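Local coordinates for protein yopT (Bacillus subtilis, PDB 2DLB) that is of unknown function, comes from the SPbeta prophage, and forms a homodimer whose two chains join their long beta strands, at the interface of chains A and B. Numbering follows the deposited sequence. Chains: chain A/B, yopT.

Contact 1 and contact 2 lie about 15 Å apart, measured between the centres of their C-alpha atoms, and belong to the same two-fold symmetric dimer interface. Both draw on strand 3-19 and strand 52-69; contact 2 adds the short strand 42-46. The same isoleucine serves in each, as B:Ile14 and as A:Ile14. Contact 1 inserts a chain B strand between two chain A strands, through backbone pairing, a water and packing on B:Val15, while contact 2 packs aliphatic and aromatic groups near the two-fold axis. The two-fold repeats this insertion with the chains exchanged, so the strands are interlaced.

Contact 1: the interface of chains A and B. Residues chain A 5-7, 56, 58; chain B 14-15.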
loop_
_atom_site.group_PDB
_atom_site.type_symbol
_atom_site.label_atom_id
_atom_site.label_comp_id
_atom_site.label_asym_id
_atom_site.label_seq_id
_atom_site.Cartn_x
_atom_site.Cartn_y
_atom_site.Cartn_z
ATOM N N LEU A 5 -4.646 6.929 -18.367
ATOM C CA LEU A 5 -4.726 6.793 -16.906
ATOM C C LEU A 5 -4.809 5.290 -16.653
ATOM O O LEU A 5 -5.618 4.575 -17.317
ATOM C CB LEU A 5 -5.951 7.523 -16.399
ATOM C CG LEU A 5 -6.277 7.574 -14.935
ATOM C CD1 LEU A 5 -7.170 8.772 -14.584
ATOM C CD2 LEU A 5 -7.007 6.312 -14.463
ATOM N N ASN A 6 -4.059 4.806 -15.693
ATOM C CA ASN A 6 -4.133 3.437 -15.230
ATOM C C ASN A 6 -4.456 3.397 -13.743
ATOM O O ASN A 6 -3.892 4.174 -12.946
ATOM C CB ASN A 6 -2.792 2.716 -15.405
ATOM C CG ASN A 6 -2.381 2.555 -16.849
ATOM O OD1 ASN A 6 -2.570 1.513 -17.476
ATOM N ND2 ASN A 6 -1.826 3.613 -17.436
ATOM N N ASN A 7 -5.366 2.488 -13.380
ATOM C CA ASN A 7 -5.656 2.188 -11.979
ATOM C C ASN A 7 -5.041 0.827 -11.682
ATOM O O ASN A 7 -5.267 -0.113 -12.457
ATOM C CB ASN A 7 -7.151 2.173 -11.681
ATOM C CG ASN A 7 -7.744 3.534 -11.944
ATOM O OD1 ASN A 7 -7.515 4.517 -11.247
ATOM N ND2 ASN A 7 -8.532 3.614 -12.970
ATOM N N LYS A 56 -0.534 8.685 -6.042
ATOM C CA LYS A 56 -1.899 9.000 -5.710
ATOM C C LYS A 56 -2.622 7.709 -5.285
ATOM O O LYS A 56 -2.637 6.745 -6.039
ATOM C CB LYS A 56 -2.629 9.666 -6.876
ATOM C CG LYS A 56 -4.088 9.958 -6.603
ATOM C CD LYS A 56 -4.790 10.636 -7.780
ATOM C CE LYS A 56 -6.291 10.797 -7.473
ATOM N NZ LYS A 56 -6.966 11.596 -8.526
ATOM N N SER A 58 -6.234 6.144 -4.446
ATOM C CA SER A 58 -7.636 6.239 -4.790
ATOM C C SER A 58 -8.581 5.538 -3.823
ATOM O O SER A 58 -9.746 5.944 -3.666
ATOM C CB SER A 58 -7.871 5.635 -6.196
ATOM O OG SER A 58 -7.130 4.443 -6.383
ATOM N N ILE B 14 -4.080 2.534 -6.678
ATOM C CA ILE B 14 -3.309 3.710 -7.005
ATOM C C ILE B 14 -3.542 4.132 -8.456
ATOM O O ILE B 14 -4.061 3.344 -9.257
ATOM C CB ILE B 14 -1.779 3.541 -6.761
ATOM C CG1 ILE B 14 -1.190 2.426 -7.629
ATOM C CG2 ILE B 14 -1.499 3.361 -5.271
ATOM C CD1 ILE B 14 0.331 2.512 -7.762
ATOM N N VAL B 15 -3.143 5.347 -8.786
ATOM C CA VAL B 15 -3.290 5.896 -10.136
ATOM C C VAL B 15 -1.922 6.170 -10.745
ATOM O O VAL B 15 -1.105 6.791 -10.043
ATOM C CB VAL B 15 -4.055 7.246 -10.091
ATOM C CG1 VAL B 15 -4.316 7.782 -11.503
ATOM C CG2 VAL B 15 -5.340 7.152 -9.326
HETATM O O HOH W 1 0.416 8.577 -8.785
#
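B:Val15, on strand 3-19 of chain B, sits between two strands of chain A, paired antiparallel with A:Asn7 of strand 3-19 on one side and with A:Lys56 of strand 52-69 on the other. This is intermolecular beta-sheet formation, by which the homodimer shares its strands.

A direct backbone hydrogen bond joins the chains: the amide N of B:Val15 donates to the carbonyl O of A:Lys56 at 3.1 Å, with 152° at the hydrogen and the donor tilted 21° from the carbonyl plane. A water completes the pairing. It lies 2.7 Å from the carbonyl O of B:Val15 and 2.9 Å from the amide N of A:Lys56, bridging two backbone groups that do not bond directly.

Apolar packing centres on B:Val15, whose beta-branched side chain suits an extended strand and offers one methyl to each side. Its CG1 lies anti to the backbone N (chi1 -176°) and turns toward A:Leu5, 4.0 Å from CG of that poorly ordered residue, so this contact is less certain. The other methyl, CG2, meets the extended stem of A:Lys56, which runs alongside and points the same way. A lysine fits here because its methylenes can pack on valine while the terminal amine NZ is carried beyond it. The side chain of A:Asn7 also lies alongside that of B:Val15, and its amide oxygen OD1 stands 3.9 Å from CG2 of B:Val15, the same methyl that CD of A:Lys56 touches at 3.9 Å.

Contact 2: the interface of chains A and B. Residues chain A 12, 14, 43, 45; chain B 12, 43, 57.
A:Val43 and B:Val43 meet obliquely, CG2 against CG2 at 3.4 Å, a close methyl-methyl contact. In both residues this methyl is anti to the backbone N while CG1 takes the position between N and the carbonyl carbon (chi1 61°), which aims the two CG2 groups at each other.

Beside this pair A:Leu12 and B:Leu12 cross at about a right angle and touch through CD1, 3.7 Å apart. Each leucine also reaches tip to tip toward the valine of the other chain, CD1 of A:Leu12 lying 3.9 Å from CG2 of B:Val43. Leucine suits the place because its longer stem carries a branched end to the meeting point, whereas valine fills space close to its strand.

A:Phe45 runs alongside B:Val43, with which it is paired antiparallel, and presents a ring face: CG2 of B:Val43 stands 3.8 Å over the ring plane, nearer its edge than its centre. The flat aromatic face suits this place because it accepts a methyl in apolar contact. B:Leu57 crosses the phenylalanine nearly perpendicularly and splits its branches, CD2 toward the ring and CD1 to CB of A:Leu12 at 3.8 Å. A:Ile14, the antiparallel partner of B:Leu57, sends CG2 across to CG1 of B:Val43 at 3.8 Å.

The patch thus forms a hydrophobic seam near the two-fold axis that buries apolar surface from both chains of the homodimer.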
loop_
_atom_site.group_PDB
_atom_site.type_symbol
_atom_site.label_atom_id
_atom_site.label_comp_id
_atom_site.label_asym_id
_atom_site.label_seq_id
_atom_site.Cartn_x
_atom_site.Cartn_y
_atom_site.Cartn_z
ATOM N N LEU A 12 -0.829 -5.547 -0.437
ATOM C CA LEU A 12 0.288 -5.494 0.455
ATOM C C LEU A 12 0.008 -6.309 1.719
ATOM O O LEU A 12 -1.115 -6.414 2.148
ATOM C CB LEU A 12 0.540 -4.062 0.929
ATOM C CG LEU A 12 0.598 -2.997 -0.177
ATOM C CD1 LEU A 12 0.980 -1.656 0.450
ATOM C CD2 LEU A 12 1.519 -3.365 -1.293
ATOM N N ILE A 14 1.603 -6.082 5.622
ATOM C CA ILE A 14 2.440 -5.323 6.555
ATOM C C ILE A 14 2.459 -6.048 7.901
ATOM O O ILE A 14 1.621 -6.920 8.195
ATOM C CB ILE A 14 2.001 -3.877 6.747
ATOM C CG1 ILE A 14 0.610 -3.737 7.334
ATOM C CG2 ILE A 14 2.086 -3.128 5.397
ATOM C CD1 ILE A 14 0.385 -2.453 8.114
ATOM N N VAL A 43 0.312 7.461 -0.977
ATOM C CA VAL A 43 1.103 6.375 -0.423
ATOM C C VAL A 43 2.507 6.457 -1.012
ATOM O O VAL A 43 2.705 6.818 -2.158
ATOM C CB VAL A 43 0.438 5.011 -0.701
ATOM C CG1 VAL A 43 0.297 4.702 -2.190
ATOM C CG2 VAL A 43 1.164 3.882 0.044
ATOM N N PHE A 45 6.433 4.382 -1.177
ATOM C CA PHE A 45 7.199 3.151 -1.013
ATOM C C PHE A 45 8.683 3.483 -0.869
ATOM O O PHE A 45 9.219 4.228 -1.681
ATOM C CB PHE A 45 7.018 2.205 -2.191
ATOM C CG PHE A 45 5.625 1.618 -2.227
ATOM C CD1 PHE A 45 4.594 2.292 -2.774
ATOM C CD2 PHE A 45 5.410 0.386 -1.633
ATOM C CE1 PHE A 45 3.318 1.769 -2.745
ATOM C CE2 PHE A 45 4.137 -0.135 -1.628
ATOM C CZ PHE A 45 3.086 0.538 -2.173
ATOM N N LEU B 12 -4.870 -1.654 -1.823
ATOM C CA LEU B 12 -4.790 -0.288 -2.268
ATOM C C LEU B 12 -5.139 -0.175 -3.755
ATOM O O LEU B 12 -4.839 -1.114 -4.510
ATOM C CB LEU B 12 -3.378 0.259 -2.118
ATOM C CG LEU B 12 -2.746 0.163 -0.723
ATOM C CD1 LEU B 12 -1.437 0.923 -0.732
ATOM C CD2 LEU B 12 -3.688 0.656 0.383
ATOM N N VAL B 43 6.178 0.909 3.568
ATOM C CA VAL B 43 5.101 1.662 2.918
ATOM C C VAL B 43 4.621 2.716 3.879
ATOM O O VAL B 43 4.526 2.466 5.102
ATOM C CB VAL B 43 3.947 0.748 2.457
ATOM C CG1 VAL B 43 3.310 0.015 3.603
ATOM C CG2 VAL B 43 2.894 1.485 1.640
ATOM N N LEU B 57 6.867 -3.606 5.374
ATOM C CA LEU B 57 6.224 -4.412 4.349
ATOM C C LEU B 57 6.803 -5.822 4.365
ATOM O O LEU B 57 8.012 -5.956 4.357
ATOM C CB LEU B 57 6.476 -3.735 3.041
ATOM C CG LEU B 57 5.691 -3.837 1.805
ATOM C CD1 LEU B 57 4.195 -3.843 2.014
ATOM C CD2 LEU B 57 6.217 -2.663 0.975
#